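Local coordinates for protein antitoxin RnlB (Escherichia coli, PDB 6Y2P) that acts as the labile antitoxin of a type II toxin-antitoxin system, inhibiting the endonuclease activity of its cognate toxin RnlA but not that of the non-cognate toxin LsoA, at residues 1-5 and 23-28; 18-22 and 104-109. One frame throughout, in Å; residues are numbered along the deposited sequence.

Contacts 1 and 2 lie about 10 Å apart, centre to centre, and share the edge of the sheet where strands 2-7 and 13-19 run antiparallel. Their segments alternate along the chain: 18-22 leads directly into 23-28, so one connection leaving the sheet meets first the end of helix 102-106 and then the N-terminus. Glu3 joins the two. Its N lies 2.9 Å from Met18 O, probably a strand-pairing hydrogen bond, and its OE1 lies 2.5 Å from Tyr104 OH, a probable hydrogen bond. Pro25 of contact 1 also packs on Ala19. Residues of both contacts border a chain of another protein in the assembly, on the side of Phe22, Glu23, Asn24 and Val109.

Contact 1 of 2, residues 1-5 and 23-28; sequences MFEIT and ENPLSS
Met1 lies across the side chain of Glu23 at about a right angle, its CG 3.8 Å from Glu23 CB. The thioether reaches this position because CG is anti to the backbone N (chi1 -161°) and the chain bends only at chi3, which brings the methyl to the carboxylate: CE is 3.7 Å from Glu23 CD. An unbranched, flexible methionine suits this exposed place, where it can cross the aliphatic stem of Glu23 and still touch the carboxylate with its methyl. This is the solvent side of the contact, extensive but exposed, and bordered by Ser27.

The enclosed side is that of the buried Pro25. Its CB meets Phe2 CB at 4.0 Å, and its CG lies 3.8 Å from Met1 O, so one edge of the ring touches both the Met1 carbonyl and the Phe2 side chain. The turn carrying it is braced from within. Asn24 OD1 accepts from Leu26 N at 3.2 Å in a nearly straight bond (168°), an Asx turn, and Asn24 O accepts from Ser27 N at 3.0 Å. Proline, with its fixed phi, fits the start of this short 3-10 segment, which leads to Ser28 at the N-cap position of helix 29-39, though its side chain makes no capping bond. Phe2 touches Ile32 of that helix and Val17 of strand 13-19, while Pro25 rests on Ala19 and on Leu52 in the loop after strand 46-51.

Contact 2 of 2, residues 18-22 and 104-109; sequences MATGF and YLEASV
Tyr104, midway along the short helix 102-106, lays its ring against Thr20 where the chain has just left strand 13-19. Its CB is 3.7 Å from Thr20 O, and CG and CD1 stay beside the same oxygen. Further out the ring divides its neighbours: CD2 has Met18 CE at 4.0 Å, close to the ring plane, whereas CE1 meets Thr20 CB and CG2, and CE2 joins CZ under CG2. The methyl CG2 stands over one face, 3.9 Å from the ring centroid and 20° off the normal, a CH-pi contact. At the tip, OH reaches Glu3 on the neighbouring strand. A beta-branched threonine suits the place, since CG2, beside the backbone N, puts a methyl over the ring face.

The helix end thus packs against the connection that leaves the mixed five-stranded sheet. Leu105 O, near the C-terminus of that helix, takes Ser108 OG (3.1 Å) and Ser108 N from the same face of its carbonyl plane, and Ser108 OG also bonds Leu110 N. Gly21 has an almost fully extended backbone (phi 177°), which residues with a side chain seldom adopt, and its CA passes near Ala107 O. The same oxygen receives a weak, bent bond from Phe22 N at 2.9 Å and sits at the edge of the Phe22 ring, in its plane. Phe22 CB meets Val109 CG1 at 3.6 Å, and the ring packs on an aromatic side chain of another protein's chain.

Contact 1 of 2, residues 1-5 and 23-28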
loop_
_atom_site.group_PDB
_atom_site.type_symbol
_atom_site.label_atom_id
_atom_site.label_comp_id
_atom_site.label_asym_id
_atom_site.label_seq_id
_atom_site.Cartn_x
_atom_site.Cartn_y
_atom_site.Cartn_z
ATOM N N MET C 1 -3.061 8.014 33.765
ATOM C CA MET C 1 -2.525 7.894 32.412
ATOM C C MET C 1 -1.094 7.379 32.450
ATOM O O MET C 1 -0.533 6.901 31.441
ATOM C CB MET C 1 -2.569 9.240 31.703
ATOM C CG MET C 1 -2.480 9.110 30.213
ATOM S SD MET C 1 -2.720 10.683 29.412
ATOM C CE MET C 1 -4.427 11.025 29.861
ATOM N N PHE C 2 -0.537 7.434 33.655
ATOM C CA PHE C 2 0.825 7.040 33.906
ATOM C C PHE C 2 0.889 6.449 35.299
ATOM O O PHE C 2 0.024 6.708 36.139
ATOM C CB PHE C 2 1.779 8.239 33.807
ATOM C CG PHE C 2 1.490 9.311 34.798
ATOM C CD1 PHE C 2 0.580 10.311 34.506
ATOM C CD2 PHE C 2 2.106 9.310 36.044
ATOM C CE1 PHE C 2 0.287 11.301 35.449
ATOM C CE2 PHE C 2 1.823 10.297 36.984
ATOM C CZ PHE C 2 0.911 11.289 36.682
ATOM N N GLU C 3 1.985 5.726 35.549
ATOM C CA GLU C 3 2.343 5.156 36.842
ATOM C C GLU C 3 3.842 5.309 37.033
ATOM O O GLU C 3 4.624 4.910 36.161
ATOM C CB GLU C 3 1.981 3.675 36.947
ATOM C CG GLU C 3 2.592 2.980 38.173
ATOM C CD GLU C 3 1.768 1.782 38.631
ATOM O OE1 GLU C 3 0.842 1.397 37.883
ATOM O OE2 GLU C 3 2.027 1.242 39.736
ATOM N N ILE C 4 4.240 5.924 38.140
ATOM C CA ILE C 4 5.652 5.953 38.497
ATOM C C ILE C 4 6.045 4.621 39.119
ATOM O O ILE C 4 5.561 4.254 40.196
ATOM C CB ILE C 4 5.962 7.145 39.412
ATOM C CG1 ILE C 4 5.852 8.402 38.560
ATOM C CG2 ILE C 4 7.381 7.056 39.941
ATOM C CD1 ILE C 4 4.779 9.349 38.961
ATOM N N THR C 5 6.923 3.885 38.432
ATOM C CA THR C 5 7.355 2.562 38.874
ATOM C C THR C 5 8.634 2.611 39.696
ATOM O O THR C 5 8.822 1.765 40.575
ATOM C CB THR C 5 7.560 1.645 37.664
ATOM O OG1 THR C 5 8.459 2.262 36.739
ATOM C CG2 THR C 5 6.232 1.366 36.971
ATOM N N GLU C 23 -3.288 6.005 25.763
ATOM C CA GLU C 23 -2.909 7.408 25.760
ATOM C C GLU C 23 -1.432 7.591 26.092
ATOM O O GLU C 23 -0.881 6.913 26.956
ATOM C CB GLU C 23 -3.778 8.194 26.742
ATOM C CG GLU C 23 -5.246 8.275 26.314
ATOM C CD GLU C 23 -6.147 8.781 27.423
ATOM O OE1 GLU C 23 -6.744 9.857 27.257
ATOM O OE2 GLU C 23 -6.258 8.104 28.464
ATOM N N ASN C 24 -0.800 8.544 25.425
ATOM C CA ASN C 24 0.618 8.795 25.643
ATOM C C ASN C 24 0.818 9.701 26.861
ATOM O O ASN C 24 0.361 10.856 26.842
ATOM C CB ASN C 24 1.229 9.436 24.415
ATOM C CG ASN C 24 2.721 9.229 24.350
ATOM O OD1 ASN C 24 3.414 9.387 25.369
ATOM N ND2 ASN C 24 3.247 8.867 23.138
ATOM N N PRO C 25 1.541 9.255 27.901
ATOM C CA PRO C 25 1.701 10.100 29.103
ATOM C C PRO C 25 2.341 11.442 28.819
ATOM O O PRO C 25 2.187 12.353 29.637
ATOM C CB PRO C 25 2.586 9.258 30.037
ATOM C CG PRO C 25 2.572 7.899 29.489
ATOM C CD PRO C 25 2.300 7.998 28.002
ATOM N N LEU C 26 3.104 11.581 27.729
ATOM C CA LEU C 26 3.793 12.834 27.413
ATOM C C LEU C 26 2.849 13.942 26.933
ATOM O O LEU C 26 3.286 15.093 26.771
ATOM C CB LEU C 26 4.879 12.576 26.372
ATOM C CG LEU C 26 6.027 11.784 26.993
ATOM C CD1 LEU C 26 6.955 11.202 25.938
ATOM C CD2 LEU C 26 6.796 12.627 28.016
ATOM N N SER C 27 1.572 13.626 26.728
ATOM C CA SER C 27 0.544 14.632 26.536
ATOM C C SER C 27 -0.001 15.141 27.883
ATOM O O SER C 27 -0.829 16.058 27.908
ATOM C CB SER C 27 -0.582 14.073 25.687
ATOM O OG SER C 27 -1.609 13.534 26.513
ATOM N N SER C 28 0.424 14.536 28.996
ATOM C CA SER C 28 -0.002 14.899 30.333
ATOM C C SER C 28 1.173 15.387 31.166
ATOM O O SER C 28 1.163 15.288 32.397
ATOM C CB SER C 28 -0.628 13.718 31.067
ATOM O OG SER C 28 -1.623 13.095 30.289
#

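Contact 2 of 2, residues 18-22 and 104-109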
loop_
_atom_site.group_PDB
_atom_site.type_symbol
_atom_site.label_atom_id
_atom_site.label_comp_id
_atom_site.label_asym_id
_atom_site.label_seq_id
_atom_site.Cartn_x
_atom_site.Cartn_y
_atom_site.Cartn_z
ATOM N N MET C 18 5.658 5.007 33.459
ATOM C CA MET C 18 5.087 3.997 32.591
ATOM C C MET C 18 3.674 4.392 32.153
ATOM O O MET C 18 2.875 4.866 32.964
ATOM C CB MET C 18 5.049 2.687 33.338
ATOM C CG MET C 18 4.270 1.641 32.652
ATOM S SD MET C 18 4.777 0.108 33.394
ATOM C CE MET C 18 3.281 -0.851 33.331
ATOM N N ALA C 19 3.362 4.202 30.878
ATOM C CA ALA C 19 1.996 4.422 30.423
ATOM C C ALA C 19 1.085 3.272 30.868
ATOM O O ALA C 19 1.484 2.101 30.880
ATOM C CB ALA C 19 1.950 4.578 28.906
ATOM N N THR C 20 -0.170 3.620 31.193
ATOM C CA THR C 20 -1.173 2.687 31.702
ATOM C C THR C 20 -2.293 2.358 30.712
ATOM O O THR C 20 -3.241 1.669 31.095
ATOM C CB THR C 20 -1.800 3.274 32.978
ATOM O OG1 THR C 20 -2.457 4.512 32.655
ATOM C CG2 THR C 20 -0.768 3.503 34.079
ATOM N N GLY C 21 -2.142 2.704 29.438
ATOM C CA GLY C 21 -3.198 2.511 28.452
ATOM C C GLY C 21 -2.764 3.074 27.110
ATOM O O GLY C 21 -1.586 3.365 26.919
ATOM N N PHE C 22 -3.718 3.253 26.166
ATOM C CA PHE C 22 -3.320 3.720 24.825
ATOM C C PHE C 22 -2.935 5.203 24.769
ATOM O O PHE C 22 -2.354 5.635 23.765
ATOM C CB PHE C 22 -4.425 3.464 23.791
ATOM C CG PHE C 22 -5.694 4.284 24.020
ATOM C CD1 PHE C 22 -6.682 3.812 24.844
ATOM C CD2 PHE C 22 -5.890 5.527 23.396
ATOM C CE1 PHE C 22 -7.881 4.526 25.030
ATOM C CE2 PHE C 22 -7.080 6.268 23.593
ATOM C CZ PHE C 22 -8.066 5.754 24.406
ATOM N N TYR C 104 -4.225 -2.635 32.467
ATOM C CA TYR C 104 -3.373 -1.779 31.640
ATOM C C TYR C 104 -3.259 -2.346 30.233
ATOM O O TYR C 104 -3.431 -1.630 29.235
ATOM C CB TYR C 104 -1.968 -1.655 32.249
ATOM C CG TYR C 104 -1.848 -0.909 33.562
ATOM C CD1 TYR C 104 -2.948 -0.293 34.143
ATOM C CD2 TYR C 104 -0.622 -0.818 34.222
ATOM C CE1 TYR C 104 -2.838 0.393 35.339
ATOM C CE2 TYR C 104 -0.508 -0.135 35.437
ATOM C CZ TYR C 104 -1.625 0.469 35.983
ATOM O OH TYR C 104 -1.532 1.157 37.164
ATOM N N LEU C 105 -2.984 -3.652 30.143
ATOM C CA LEU C 105 -2.899 -4.316 28.851
ATOM C C LEU C 105 -4.256 -4.361 28.158
ATOM O O LEU C 105 -4.327 -4.253 26.933
ATOM C CB LEU C 105 -2.344 -5.728 29.050
ATOM C CG LEU C 105 -0.938 -5.751 29.660
ATOM C CD1 LEU C 105 -0.639 -7.083 30.271
ATOM C CD2 LEU C 105 0.116 -5.422 28.608
ATOM N N GLU C 106 -5.343 -4.471 28.924
ATOM C CA GLU C 106 -6.656 -4.466 28.294
ATOM C C GLU C 106 -6.924 -3.138 27.619
ATOM O O GLU C 106 -7.579 -3.115 26.573
ATOM C CB GLU C 106 -7.767 -4.801 29.309
ATOM N N ALA C 107 -6.396 -2.039 28.183
ATOM C CA ALA C 107 -6.578 -0.663 27.704
ATOM C C ALA C 107 -5.489 -0.196 26.740
ATOM O O ALA C 107 -5.445 0.994 26.387
ATOM C CB ALA C 107 -6.597 0.293 28.890
ATOM N N SER C 108 -4.604 -1.095 26.330
ATOM C CA SER C 108 -3.412 -0.782 25.577
ATOM C C SER C 108 -3.652 -0.860 24.080
ATOM O O SER C 108 -4.741 -1.191 23.599
ATOM C CB SER C 108 -2.301 -1.756 25.949
ATOM O OG SER C 108 -2.274 -2.884 25.075
ATOM N N VAL C 109 -2.592 -0.581 23.319
ATOM C CA VAL C 109 -2.636 -0.872 21.901
ATOM C C VAL C 109 -2.067 -2.254 21.584
ATOM O O VAL C 109 -2.091 -2.656 20.413
ATOM C CB VAL C 109 -1.931 0.252 21.109
ATOM C CG1 VAL C 109 -2.660 1.555 21.316
ATOM C CG2 VAL C 109 -0.474 0.384 21.510
#